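Side-chain contacts in beta-galactosidase (Geobacillus stearothermophilus, PDB 4OIF), which probably hydrolyses terminal non-reducing beta-D-galactose residues of beta-D-galactosides, and carries a zinc ion held by four cysteines: residues 60-65 against 99-104; 120-123 against 128-131; 123-128 against 229-234. One frame throughout, in Å; residues are numbered along the deposited sequence.

Contact 1 (60-65 against 99-104)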
# COMPACT_ATOMS: atom_id res chain seq x y z
N PRO A 60 -8.67 39.48 10.17
CA PRO A 60 -7.68 39.34 9.09
C PRO A 60 -6.25 39.42 9.61
O PRO A 60 -5.37 38.68 9.16
CB PRO A 60 -8.02 40.51 8.16
CG PRO A 60 -8.85 41.41 8.96
CD PRO A 60 -9.62 40.56 9.88
N GLU A 61 -6.02 40.31 10.57
CA GLU A 61 -4.78 40.32 11.33
C GLU A 61 -5.13 40.35 12.81
O GLU A 61 -6.26 40.67 13.16
CB GLU A 61 -3.92 41.51 10.92
CG GLU A 61 -3.48 41.43 9.47
CD GLU A 61 -3.09 42.77 8.91
OE1 GLU A 61 -3.16 43.78 9.66
OE2 GLU A 61 -2.71 42.81 7.72
N GLU A 62 -4.17 40.02 13.67
CA GLU A 62 -4.45 39.93 15.11
C GLU A 62 -4.98 41.25 15.68
O GLU A 62 -4.41 42.32 15.44
CB GLU A 62 -3.20 39.47 15.86
CG GLU A 62 -3.48 38.92 17.26
CD GLU A 62 -2.26 38.32 17.91
OE1 GLU A 62 -1.18 38.37 17.28
OE2 GLU A 62 -2.37 37.78 19.03
N GLY A 63 -6.09 41.18 16.42
CA GLY A 63 -6.67 42.33 17.08
C GLY A 63 -7.35 43.32 16.15
O GLY A 63 -7.81 44.38 16.57
N VAL A 64 -7.42 42.95 14.88
CA VAL A 64 -8.00 43.79 13.84
C VAL A 64 -9.25 43.12 13.28
O VAL A 64 -9.15 42.15 12.54
CB VAL A 64 -7.00 44.02 12.71
CG1 VAL A 64 -7.57 44.96 11.68
CG2 VAL A 64 -5.67 44.53 13.26
N TYR A 65 -10.42 43.63 13.63
CA TYR A 65 -11.66 42.93 13.32
C TYR A 65 -12.47 43.52 12.18
O TYR A 65 -12.44 44.73 11.92
CB TYR A 65 -12.54 42.84 14.56
CG TYR A 65 -11.84 42.13 15.69
CD1 TYR A 65 -11.72 40.74 15.69
CD2 TYR A 65 -11.27 42.85 16.74
CE1 TYR A 65 -11.05 40.08 16.71
CE2 TYR A 65 -10.60 42.20 17.77
CZ TYR A 65 -10.49 40.82 17.75
OH TYR A 65 -9.84 40.17 18.78
N GLN A 99 1.61 31.30 12.66
CA GLN A 99 2.95 31.83 12.51
C GLN A 99 3.49 32.41 13.82
O GLN A 99 4.65 32.19 14.17
CB GLN A 99 2.99 32.89 11.42
CG GLN A 99 4.39 33.34 11.04
CD GLN A 99 4.40 34.40 9.95
OE1 GLN A 99 3.65 35.38 10.01
NE2 GLN A 99 5.25 34.21 8.95
N LYS A 100 2.65 33.15 14.53
CA LYS A 100 3.06 33.81 15.76
C LYS A 100 3.04 32.88 16.97
O LYS A 100 3.79 33.05 17.93
CB LYS A 100 2.16 35.02 16.02
CG LYS A 100 2.52 35.83 17.24
CD LYS A 100 1.73 37.11 17.30
CE LYS A 100 2.20 37.99 18.45
NZ LYS A 100 1.60 39.34 18.39
N TYR A 101 2.15 31.89 16.94
CA TYR A 101 1.99 31.00 18.07
C TYR A 101 2.08 29.56 17.63
O TYR A 101 1.07 28.85 17.60
CB TYR A 101 0.66 31.24 18.77
CG TYR A 101 0.36 32.68 19.12
CD1 TYR A 101 1.00 33.30 20.18
CD2 TYR A 101 -0.59 33.41 18.41
CE1 TYR A 101 0.72 34.61 20.50
CE2 TYR A 101 -0.88 34.71 18.74
CZ TYR A 101 -0.22 35.32 19.78
OH TYR A 101 -0.52 36.62 20.10
N PRO A 102 3.30 29.11 17.29
CA PRO A 102 3.48 27.78 16.71
C PRO A 102 3.01 26.65 17.61
O PRO A 102 2.89 25.52 17.14
CB PRO A 102 5.00 27.71 16.47
CG PRO A 102 5.58 28.77 17.30
CD PRO A 102 4.57 29.85 17.38
N GLU A 103 2.71 26.94 18.87
CA GLU A 103 2.30 25.90 19.80
C GLU A 103 0.93 25.33 19.46
O GLU A 103 0.52 24.31 20.01
CB GLU A 103 2.29 26.43 21.24
CG GLU A 103 1.10 27.32 21.55
CD GLU A 103 0.81 27.42 23.04
OE1 GLU A 103 1.76 27.43 23.85
OE2 GLU A 103 -0.38 27.48 23.41
N VAL A 104 0.22 25.99 18.55
CA VAL A 104 -1.13 25.57 18.19
C VAL A 104 -1.10 24.53 17.09
O VAL A 104 -2.13 23.95 16.75
CB VAL A 104 -2.01 26.75 17.73
CG1 VAL A 104 -2.07 27.84 18.80
CG2 VAL A 104 -1.49 27.30 16.40
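Glu-62 and Lys-100 mark the nearest approach of the two backbones, yet their CA atoms are still 9.7 Å apart, so only long side chains can bridge the interval. Glu-62 sits in a type II beta turn from Glu-61 to Val-64, closed by a bond from Val-64 N to Glu-61 O and passing through Gly-63 at positive phi. Opposite it, helix 95-100 is ending: Lys-100 is still helical, whereas Tyr-101 has left the helical conformation. The carboxylate of Glu-62 reaches both of these residues. Its chain is fully extended, with CG anti to the backbone N (chi1 -162°), and meets the tyrosine from the opposite direction. Tyr-101 OH donates to Glu-62 OE2 in a bond modelled at 2.4 Å, very short, so that its exact length is doubtful. The carboxylate approaches the hydroxyl-bearing edge of the ring, the two planes standing 81° apart. The other oxygen meets the lysine: Lys-100 NZ forms a salt bridge with Glu-62 OE1 at 3.1 Å, coming from above the carboxylate plane, its side chain running roughly at right angles to that of the glutamate. Lys-100 CG also lies over the centre of the Tyr-101 ring, 3.7 Å above its plane, so that ammonium and hydroxyl reach the two oxygens of one carboxylate. Lys-132 of helix 127-144 adds a long, weak ion pair to Glu-62 OE2. This is a polar surface bridge between the loops that follow strands 47-50 and 83-87, neighbouring beta-alpha loops of the TIM-barrel domain.

Contact 2 (120-123 against 128-131). With ZN (zinc ion), chain D.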
# COMPACT_ATOMS: atom_id res chain seq x y z
N HIS A 120 -9.16 21.71 11.03
CA HIS A 120 -9.57 20.77 12.08
C HIS A 120 -8.37 20.22 12.83
O HIS A 120 -8.47 19.16 13.46
CB HIS A 120 -10.36 19.58 11.50
CG HIS A 120 -11.59 19.96 10.73
ND1 HIS A 120 -12.27 19.05 9.94
CD2 HIS A 120 -12.26 21.13 10.61
CE1 HIS A 120 -13.31 19.64 9.39
NE2 HIS A 120 -13.32 20.91 9.77
N ASN A 121 -7.23 20.91 12.78
CA ASN A 121 -6.00 20.26 13.19
C ASN A 121 -5.14 21.08 14.16
O ASN A 121 -3.92 21.17 14.04
CB ASN A 121 -5.20 19.88 11.95
CG ASN A 121 -4.99 21.07 11.02
OD1 ASN A 121 -5.29 22.22 11.37
ND2 ASN A 121 -4.46 20.80 9.83
N HIS A 122 -5.81 21.67 15.14
CA HIS A 122 -5.15 22.39 16.22
C HIS A 122 -4.75 21.45 17.36
O HIS A 122 -5.39 20.42 17.58
CB HIS A 122 -6.09 23.44 16.77
CG HIS A 122 -7.34 22.87 17.35
ND1 HIS A 122 -8.40 22.43 16.57
CD2 HIS A 122 -7.70 22.65 18.64
CE1 HIS A 122 -9.36 21.98 17.36
NE2 HIS A 122 -8.97 22.10 18.61
N CYS A 123 -3.70 21.82 18.08
CA CYS A 123 -3.37 21.18 19.35
C CYS A 123 -4.51 21.42 20.34
O CYS A 123 -4.87 22.57 20.61
CB CYS A 123 -2.03 21.73 19.88
SG CYS A 123 -1.69 21.43 21.65
N VAL A 128 -2.98 28.95 24.46
CA VAL A 128 -3.13 30.07 23.55
C VAL A 128 -4.34 29.86 22.65
O VAL A 128 -5.16 30.77 22.47
CB VAL A 128 -1.87 30.27 22.72
CG1 VAL A 128 -2.16 31.10 21.47
CG2 VAL A 128 -0.78 30.88 23.57
N TYR A 129 -4.49 28.67 22.09
CA TYR A 129 -5.58 28.44 21.16
C TYR A 129 -6.92 28.41 21.91
O TYR A 129 -7.93 28.91 21.41
CB TYR A 129 -5.37 27.15 20.36
CG TYR A 129 -6.19 27.18 19.11
CD1 TYR A 129 -6.05 28.22 18.20
CD2 TYR A 129 -7.14 26.20 18.85
CE1 TYR A 129 -6.81 28.27 17.05
CE2 TYR A 129 -7.91 26.24 17.70
CZ TYR A 129 -7.74 27.28 16.81
OH TYR A 129 -8.50 27.31 15.66
N ARG A 130 -6.91 27.85 23.11
CA ARG A 130 -8.09 27.85 23.97
C ARG A 130 -8.55 29.28 24.27
O ARG A 130 -9.74 29.61 24.16
CB ARG A 130 -7.82 27.08 25.26
CG ARG A 130 -7.90 25.58 25.06
CD ARG A 130 -7.38 24.78 26.24
NE ARG A 130 -7.48 23.34 25.97
CZ ARG A 130 -8.41 22.54 26.48
NH1 ARG A 130 -9.32 23.03 27.31
NH2 ARG A 130 -8.42 21.25 26.17
N GLU A 131 -7.58 30.14 24.60
CA GLU A 131 -7.88 31.55 24.87
C GLU A 131 -8.34 32.35 23.65
O GLU A 131 -9.30 33.12 23.74
CB GLU A 131 -6.67 32.22 25.52
CG GLU A 131 -6.47 31.78 26.97
CD GLU A 131 -5.16 32.27 27.58
OE1 GLU A 131 -4.53 33.20 27.02
OE2 GLU A 131 -4.75 31.70 28.62
ZN ZN D . -0.64 19.21 21.71
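Next to the four-cysteine zinc site of the barrel domain, His-122 packs on Tyr-129, which lies in the first turn of helix 127-144. The contact is buried and belongs to two aromatic rings. Tyr-129 presents its CE2 corner over one face of the imidazole, 3.4 Å from His-122 CG, and the neighbouring Tyr-129 CD2 lies 3.6 Å from His-122 CD2. The ring centroids are 5.0 Å apart and the planes inclined at 38°, an oblique pairing. His-122 CB joins in, 3.5 Å from Tyr-129 CE2, so the tyrosine covers the root of the histidine side chain as well as its ring. With chi1 at 62°, CG of His-122 is placed between the backbone N and the carbonyl carbon, which turns the imidazole toward the helix. The phenol end of Tyr-129 is held separately: its hydroxyl bonds to the backbone O of Ser-90, fixing the far end of the ring. The next residue, Cys-123, turns aside to the metal, its SG 2.5 Å from the zinc ion; Cys-163, Cys-165 and Cys-168 complete the site. The histidine thus joins the start of a barrel helix to the loop that carries Cys-123, the first ligand in sequence of a Cys4 zinc site.

Contact 3 (123-128 against 229-234). With ZN (zinc ion), chain D.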
# COMPACT_ATOMS: atom_id res chain seq x y z
N CYS A 123 -3.70 21.82 18.08
CA CYS A 123 -3.37 21.18 19.35
C CYS A 123 -4.51 21.42 20.34
O CYS A 123 -4.87 22.57 20.61
CB CYS A 123 -2.03 21.73 19.88
SG CYS A 123 -1.69 21.43 21.65
N PHE A 124 -5.10 20.36 20.88
CA PHE A 124 -6.25 20.57 21.75
C PHE A 124 -5.85 20.95 23.20
O PHE A 124 -6.72 21.23 24.04
CB PHE A 124 -7.17 19.33 21.79
CG PHE A 124 -6.45 18.00 21.98
CD1 PHE A 124 -5.49 17.86 22.93
CD2 PHE A 124 -6.91 16.86 21.31
CE1 PHE A 124 -4.88 16.65 23.16
CE2 PHE A 124 -6.31 15.62 21.50
CZ PHE A 124 -5.27 15.52 22.47
N THR A 125 -4.54 21.01 23.49
CA THR A 125 -4.09 21.37 24.85
C THR A 125 -3.66 22.84 24.94
O THR A 125 -3.89 23.49 25.96
CB THR A 125 -2.92 20.47 25.33
OG1 THR A 125 -3.38 19.12 25.54
CG2 THR A 125 -2.34 20.97 26.65
N SER A 126 -3.06 23.36 23.87
CA SER A 126 -2.53 24.74 23.83
C SER A 126 -3.41 25.79 24.54
O SER A 126 -4.59 25.95 24.23
CB SER A 126 -2.33 25.16 22.38
OG SER A 126 -2.27 26.57 22.27
N SER A 127 -2.82 26.50 25.51
CA SER A 127 -3.59 27.48 26.26
C SER A 127 -3.88 28.69 25.39
O SER A 127 -4.93 29.36 25.54
CB SER A 127 -2.85 27.91 27.53
OG SER A 127 -1.59 28.47 27.23
N VAL A 128 -2.98 28.95 24.46
CA VAL A 128 -3.13 30.07 23.55
C VAL A 128 -4.34 29.86 22.65
O VAL A 128 -5.16 30.77 22.47
CB VAL A 128 -1.87 30.27 22.72
CG1 VAL A 128 -2.16 31.10 21.47
CG2 VAL A 128 -0.78 30.88 23.57
N THR A 229 -10.67 11.91 23.49
CA THR A 229 -12.06 12.33 23.63
C THR A 229 -12.25 13.39 24.73
O THR A 229 -12.81 14.47 24.48
CB THR A 229 -12.98 11.13 23.94
OG1 THR A 229 -13.16 10.37 22.74
CG2 THR A 229 -14.35 11.61 24.43
N ASP A 230 -11.75 13.10 25.93
CA ASP A 230 -11.89 14.02 27.05
C ASP A 230 -11.27 15.39 26.78
O ASP A 230 -11.86 16.41 27.09
CB ASP A 230 -11.27 13.43 28.31
CG ASP A 230 -12.19 12.44 29.01
OD1 ASP A 230 -13.37 12.35 28.61
OD2 ASP A 230 -11.74 11.76 29.95
N GLN A 231 -10.09 15.42 26.18
CA GLN A 231 -9.41 16.66 25.95
C GLN A 231 -10.11 17.46 24.85
O GLN A 231 -10.17 18.71 24.91
CB GLN A 231 -7.93 16.39 25.61
CG GLN A 231 -7.06 17.65 25.61
CD GLN A 231 -6.81 18.26 26.97
OE1 GLN A 231 -7.68 18.29 27.83
NE2 GLN A 231 -5.59 18.76 27.15
N THR A 232 -10.67 16.74 23.87
CA THR A 232 -11.50 17.39 22.85
C THR A 232 -12.74 18.05 23.48
O THR A 232 -13.03 19.23 23.23
CB THR A 232 -11.93 16.37 21.78
OG1 THR A 232 -10.78 15.94 21.05
CG2 THR A 232 -12.91 16.98 20.80
N ILE A 233 -13.45 17.30 24.33
CA ILE A 233 -14.62 17.82 25.01
C ILE A 233 -14.28 19.02 25.90
O ILE A 233 -14.98 20.03 25.89
CB ILE A 233 -15.30 16.75 25.86
CG1 ILE A 233 -15.83 15.64 24.96
CG2 ILE A 233 -16.45 17.36 26.66
CD1 ILE A 233 -16.62 14.56 25.72
N SER A 234 -13.19 18.91 26.65
CA SER A 234 -12.68 20.02 27.45
C SER A 234 -12.43 21.28 26.58
O SER A 234 -12.79 22.41 27.00
CB SER A 234 -11.39 19.60 28.17
OG SER A 234 -10.62 20.71 28.59
ZN ZN D . -0.64 19.21 21.71
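One face of the Phe-124 ring is covered by Gln-231, whose CB lies 4.0 Å from the ring centroid in a CH-pi contact displaced toward the rim. At the edge of the same ring, in its plane, stands Thr-125 OG1, while Thr-232 OG1 approaches obliquely, 4.0 Å from Phe-124 CD2; that hydroxyl is bonded to Val-228 O within its own helix. The glutamine serves two neighbours at once. Bent at chi2 (70°), its chain crosses the phenyl face and turns the amide 78° from the ring plane, where Gln-231 NE2 donates to Thr-125 OG1 over 2.8 Å at an N-H...O angle of 157°, the hydroxyl in the amide plane. A leucine in its place would probably leave Thr-125 OG1 without this donor and the loop without this polar tie to helix 218-246. Behind these residues the chain wraps round the metal ligand: Ser-126 N donates to Cys-123 SG at 3.2 Å, and Thr-125 N does so weakly. Ser-126 then N-caps helix 127-144 through Tyr-129 N. Backbone N-H groups directed at a metal-bound cysteine sulfur are characteristic of Cys4 zinc sites, here seated against helix 218-246 of the TIM barrel.

Along the chain, contact 1 comes first, closing a loop of 33 residues that holds helix 68-79 and strand 83-87. It stands in series before contacts 2 and 3, which start from the same stretch and overlap at Cys-123 and Val-128. Contact 2 closes at once on helix 127-144, whereas contact 3 runs on over 100 residues, taking in the other zinc cysteines, to 229-234. Neighbouring contacts are joined directly: Val-104 O and Cys-123 N probably bond between 99-104 and the zinc loop, and Arg-130 reaches Phe-124 O and Ser-234 OG. Contacts 1 and 3 join successive beta-alpha units of the barrel, whereas contact 2 stays within one; contacts 2 and 3 lie at the metal site.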